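Local coordinates for protein trimeric intracellular cation channel type 1B.2 (Caenorhabditis elegans, PDB 5EIK) that conducts potassium ions across the endoplasmic reticulum membrane as a homotrimeric channel, may supply counter-ion current during calcium release, and binds phosphatidylinositol 4,5-bisphosphate, at the interface of chains A and B. Sequence-based numbering; all coordinates share one arbitrary frame. Chains: chain A/B, Uncharacterized protein Y57A10A.28.

Contact 1: the interface of chains A and B. Residues chain A 175-176, 179-181; chain B 181, 183-184.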
loop_
_atom_site.group_PDB
_atom_site.type_symbol
_atom_site.label_atom_id
_atom_site.label_comp_id
_atom_site.label_asym_id
_atom_site.label_seq_id
_atom_site.Cartn_x
_atom_site.Cartn_y
_atom_site.Cartn_z
ATOM N N GLN A 175 3.714 -9.092 -8.060
ATOM C CA GLN A 175 3.713 -9.055 -9.514
ATOM C C GLN A 175 4.020 -7.639 -9.997
ATOM O O GLN A 175 4.499 -7.441 -11.114
ATOM C CB GLN A 175 2.366 -9.530 -10.042
ATOM C CG GLN A 175 1.983 -10.899 -9.512
ATOM C CD GLN A 175 0.618 -11.356 -9.983
ATOM O OE1 GLN A 175 -0.377 -10.645 -9.829
ATOM N NE2 GLN A 175 0.560 -12.552 -10.551
ATOM N N LEU A 176 3.744 -6.657 -9.147
ATOM C CA LEU A 176 4.028 -5.276 -9.488
ATOM C C LEU A 176 5.533 -5.055 -9.308
ATOM O O LEU A 176 6.198 -4.472 -10.164
ATOM C CB LEU A 176 3.239 -4.331 -8.578
ATOM C CG LEU A 176 1.737 -4.189 -8.847
ATOM C CD1 LEU A 176 1.090 -3.377 -7.725
ATOM C CD2 LEU A 176 1.523 -3.519 -10.204
ATOM N N GLY A 179 7.448 -6.655 -11.920
ATOM C CA GLY A 179 7.162 -6.120 -13.236
ATOM C C GLY A 179 6.356 -7.010 -14.168
ATOM O O GLY A 179 6.437 -6.857 -15.384
ATOM N N THR A 180 5.554 -7.917 -13.623
ATOM C CA THR A 180 4.781 -8.807 -14.479
ATOM C C THR A 180 3.265 -8.659 -14.403
ATOM O O THR A 180 2.545 -9.279 -15.187
ATOM C CB THR A 180 5.124 -10.276 -14.185
ATOM O OG1 THR A 180 4.786 -10.580 -12.826
ATOM C CG2 THR A 180 6.612 -10.527 -14.414
ATOM N N TRP A 181 2.769 -7.850 -13.473
ATOM C CA TRP A 181 1.324 -7.690 -13.349
ATOM C C TRP A 181 0.665 -7.293 -14.662
ATOM O O TRP A 181 1.216 -6.519 -15.447
ATOM C CB TRP A 181 0.955 -6.642 -12.293
ATOM C CG TRP A 181 -0.513 -6.692 -11.917
ATOM C CD1 TRP A 181 -1.080 -7.451 -10.931
ATOM C CD2 TRP A 181 -1.593 -6.013 -12.572
ATOM N NE1 TRP A 181 -2.442 -7.289 -10.933
ATOM C CE2 TRP A 181 -2.788 -6.414 -11.927
ATOM C CE3 TRP A 181 -1.674 -5.111 -13.638
ATOM C CZ2 TRP A 181 -4.045 -5.943 -12.318
ATOM C CZ3 TRP A 181 -2.925 -4.641 -14.028
ATOM C CH2 TRP A 181 -4.094 -5.059 -13.365
ATOM N N TRP B 181 2.201 3.046 -15.385
ATOM C CA TRP B 181 2.812 1.750 -15.104
ATOM C C TRP B 181 2.513 0.718 -16.179
ATOM O O TRP B 181 1.415 0.672 -16.737
ATOM C CB TRP B 181 2.351 1.184 -13.756
ATOM C CG TRP B 181 3.207 0.020 -13.296
ATOM C CD1 TRP B 181 4.345 0.087 -12.542
ATOM C CD2 TRP B 181 3.027 -1.364 -13.628
ATOM N NE1 TRP B 181 4.885 -1.165 -12.386
ATOM C CE2 TRP B 181 4.100 -2.075 -13.040
ATOM C CE3 TRP B 181 2.072 -2.074 -14.364
ATOM C CZ2 TRP B 181 4.242 -3.460 -13.170
ATOM C CZ3 TRP B 181 2.212 -3.453 -14.493
ATOM C CH2 TRP B 181 3.291 -4.130 -13.895
ATOM N N PRO B 183 4.116 -3.496 -17.534
ATOM C CA PRO B 183 5.044 -4.598 -17.280
ATOM C C PRO B 183 6.445 -4.244 -17.762
ATOM O O PRO B 183 6.619 -3.320 -18.556
ATOM C CB PRO B 183 4.430 -5.746 -18.071
ATOM C CG PRO B 183 2.973 -5.460 -17.982
ATOM C CD PRO B 183 2.918 -3.975 -18.242
ATOM N N THR B 184 7.440 -4.972 -17.280
ATOM C CA THR B 184 8.815 -4.718 -17.678
ATOM C C THR B 184 9.422 -6.007 -18.228
ATOM O O THR B 184 10.622 -6.250 -18.100
ATOM C CB THR B 184 9.652 -4.211 -16.480
ATOM O OG1 THR B 184 10.903 -3.700 -16.953
ATOM C CG2 THR B 184 9.910 -5.338 -15.483
#
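B:Trp181 and the segment from A:Leu176 to A:Trp181 form part of a subunit-subunit interface of the TRIC homotrimer, which ties the chains together through a loop assigned to the cytoplasmic side. The indole packs against A:Leu176, A:Gly179 and A:Trp181, and its six-membered ring does most of the touching. Over one of its faces lies the methyl CD2 of A:Leu176, 4.0 Å from the ring centroid and displaced toward the rim, in a CH-pi contact. At the ring's edge, in its plane, sits the backbone carbonyl of A:Trp181, whose O is 3.4 Å from CZ3 of B:Trp181. The far tip, CH2 of B:Trp181, also meets CB of A:Trp181 at 3.8 Å, while CZ2 faces the backbone of A:Leu176 and A:Gly179. In B:Trp181, CG stands anti to the backbone N (chi1 -166°), and chi2 of 89° turns the indole plane about at right angles to the plane of CA, CB and CG; together they direct the six-membered ring toward chain A. Beside the indole, B:Pro183 brings CG to 3.3 Å from the O of A:Trp181, so one carbonyl meets both the indole edge and the pyrrolidine ring. A backbone-to-backbone hydrogen bond adds a polar tie: B:Thr184, though poorly ordered, has its N placed to donate to A:Gly179 O at 2.9 Å, apparently on a lone pair in the carbonyl plane. An alanine in place of B:Trp181 would probably open a gap beside A:Gly179 and leave the A:Leu176 methyl without its aromatic face, weakening the hold between the two chains here. In the fold, A:Leu176 lies near the end of helix 167-177, the second half of the discontinuous fifth transmembrane segment; A:Gly179 and A:Trp181 follow in the loop, and chain B contributes the same loop.

Contact 2: the interface of chains A and B. Residues chain A 84-86, 90; chain B 80-82, 149.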
loop_
_atom_site.group_PDB
_atom_site.type_symbol
_atom_site.label_atom_id
_atom_site.label_comp_id
_atom_site.label_asym_id
_atom_site.label_seq_id
_atom_site.Cartn_x
_atom_site.Cartn_y
_atom_site.Cartn_z
ATOM N N PRO A 84 2.813 -2.801 13.503
ATOM C CA PRO A 84 3.990 -2.779 12.624
ATOM C C PRO A 84 3.873 -3.899 11.590
ATOM O O PRO A 84 3.670 -5.056 11.953
ATOM C CB PRO A 84 5.147 -2.994 13.599
ATOM C CG PRO A 84 4.655 -2.285 14.832
ATOM C CD PRO A 84 3.209 -2.757 14.921
ATOM N N ILE A 85 3.991 -3.550 10.310
ATOM C CA ILE A 85 3.879 -4.530 9.228
ATOM C C ILE A 85 4.914 -5.635 9.374
ATOM O O ILE A 85 4.725 -6.757 8.922
ATOM C CB ILE A 85 4.107 -3.869 7.848
ATOM C CG1 ILE A 85 3.081 -2.763 7.622
ATOM C CG2 ILE A 85 3.963 -4.902 6.744
ATOM C CD1 ILE A 85 1.656 -3.262 7.583
ATOM N N ILE A 86 6.014 -5.282 10.018
ATOM C CA ILE A 86 7.137 -6.157 10.240
ATOM C C ILE A 86 6.904 -7.229 11.314
ATOM O O ILE A 86 7.607 -8.241 11.348
ATOM C CB ILE A 86 8.384 -5.277 10.585
ATOM C CG1 ILE A 86 9.566 -5.734 9.755
ATOM C CG2 ILE A 86 8.688 -5.303 12.087
ATOM C CD1 ILE A 86 9.292 -5.687 8.284
ATOM N N LYS A 90 8.905 -11.657 13.595
ATOM C CA LYS A 90 9.406 -11.850 14.944
ATOM C C LYS A 90 9.083 -13.256 15.447
ATOM O O LYS A 90 9.370 -13.607 16.594
ATOM C CB LYS A 90 8.800 -10.793 15.862
ATOM C CG LYS A 90 9.223 -9.370 15.496
ATOM C CD LYS A 90 8.142 -8.358 15.861
ATOM C CE LYS A 90 7.763 -8.446 17.334
ATOM N NZ LYS A 90 6.447 -7.809 17.611
ATOM N N LEU B 80 7.160 -0.038 7.271
ATOM C CA LEU B 80 7.518 -1.327 7.854
ATOM C C LEU B 80 7.440 -1.361 9.376
ATOM O O LEU B 80 7.033 -2.365 9.962
ATOM C CB LEU B 80 8.929 -1.732 7.423
ATOM C CG LEU B 80 9.174 -1.862 5.919
ATOM C CD1 LEU B 80 10.619 -2.255 5.705
ATOM C CD2 LEU B 80 8.228 -2.896 5.308
ATOM N N LEU B 81 7.825 -0.265 10.017
ATOM C CA LEU B 81 7.823 -0.196 11.474
ATOM C C LEU B 81 6.505 0.246 12.096
ATOM O O LEU B 81 6.374 0.276 13.314
ATOM C CB LEU B 81 8.952 0.722 11.940
ATOM C CG LEU B 81 10.333 0.209 11.520
ATOM C CD1 LEU B 81 11.394 1.255 11.832
ATOM C CD2 LEU B 81 10.629 -1.110 12.233
ATOM N N GLY B 82 5.531 0.584 11.264
ATOM C CA GLY B 82 4.243 1.013 11.781
ATOM C C GLY B 82 4.250 2.425 12.347
ATOM O O GLY B 82 3.430 2.759 13.195
ATOM N N TYR B 149 13.945 -3.169 18.009
ATOM C CA TYR B 149 13.853 -4.628 18.089
ATOM C C TYR B 149 15.249 -5.233 18.208
ATOM O O TYR B 149 15.773 -5.821 17.258
ATOM C CB TYR B 149 13.149 -5.166 16.844
ATOM C CG TYR B 149 11.757 -4.618 16.686
ATOM C CD1 TYR B 149 10.721 -5.057 17.509
ATOM C CD2 TYR B 149 11.482 -3.622 15.753
ATOM C CE1 TYR B 149 9.445 -4.513 17.411
ATOM C CE2 TYR B 149 10.209 -3.070 15.645
ATOM C CZ TYR B 149 9.196 -3.518 16.480
ATOM O OH TYR B 149 7.940 -2.960 16.399
#
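A:Pro84 and A:Ile86 meet the end of helix 72-81 of chain B, where backbone carbonyls take part in much of the contact. From CB outward, A:Ile86 can be followed along its longer branch. CB lies 3.3 Å from the O of B:Leu80, and the branch methyl CG2 stays farther from that same oxygen. CG1 leads on to CD1 at the tip, which reaches CB of B:Leu80 at 4.1 Å, the two side chains running at a slant to each other; chi1 of -132° is off the usual staggered positions and brings CD1 toward B:Leu80. The backbone of A:Ile86 faces the same carbonyl: its N donates a hydrogen bond to B:Leu80 O at 3.1 Å, somewhat bent (142° at the hydrogen) but in the carbonyl plane. This bond gives a carbonyl near the C-terminal end of the helix a partner from the neighbouring subunit. A:Pro84 rests on the next residue of that helix, with CG 3.4 Å from the O of B:Leu81 and CB beside the same group. Its CA also packs against B:Gly82 CA at 3.9 Å, a close approach of the two backbones. The pyrrolidine ring is met from another direction by B:Tyr149, which crosses it at about a right angle and brings its phenolic OH to 3.7 Å from A:Pro84 CG. CG of B:Tyr149 is anti to the carbonyl carbon (chi1 -60°), and the ring extends from just beyond helix 120-148 toward chain A. The aliphatic part of A:Lys90, in the short 3-10 helix 87-90, lies near this ring, a loose neighbour. The site joins the presumably lumenal loop after the second transmembrane segment of one subunit to the corresponding helix end of the next and, through B:Tyr149, to the end of its fourth segment, and so is likely to contribute to holding the trimer together.

Contact 1 and contact 2 lie about 26 Å apart, measured between the centres of their C-alpha atoms, and share no residue or helix. They join the same pair of chains, apparently near opposite faces of the membrane: contact 1 at the presumed cytoplasmic end of the fifth transmembrane segment, contact 2 at the presumed lumenal end of the second. Both segments are discontinuous helices, so each contact ties the end of a broken helix to the neighbouring subunit. Two separated points of attachment may limit tilting of one subunit against the next, and the homotrimer repeats both at its other subunit boundaries.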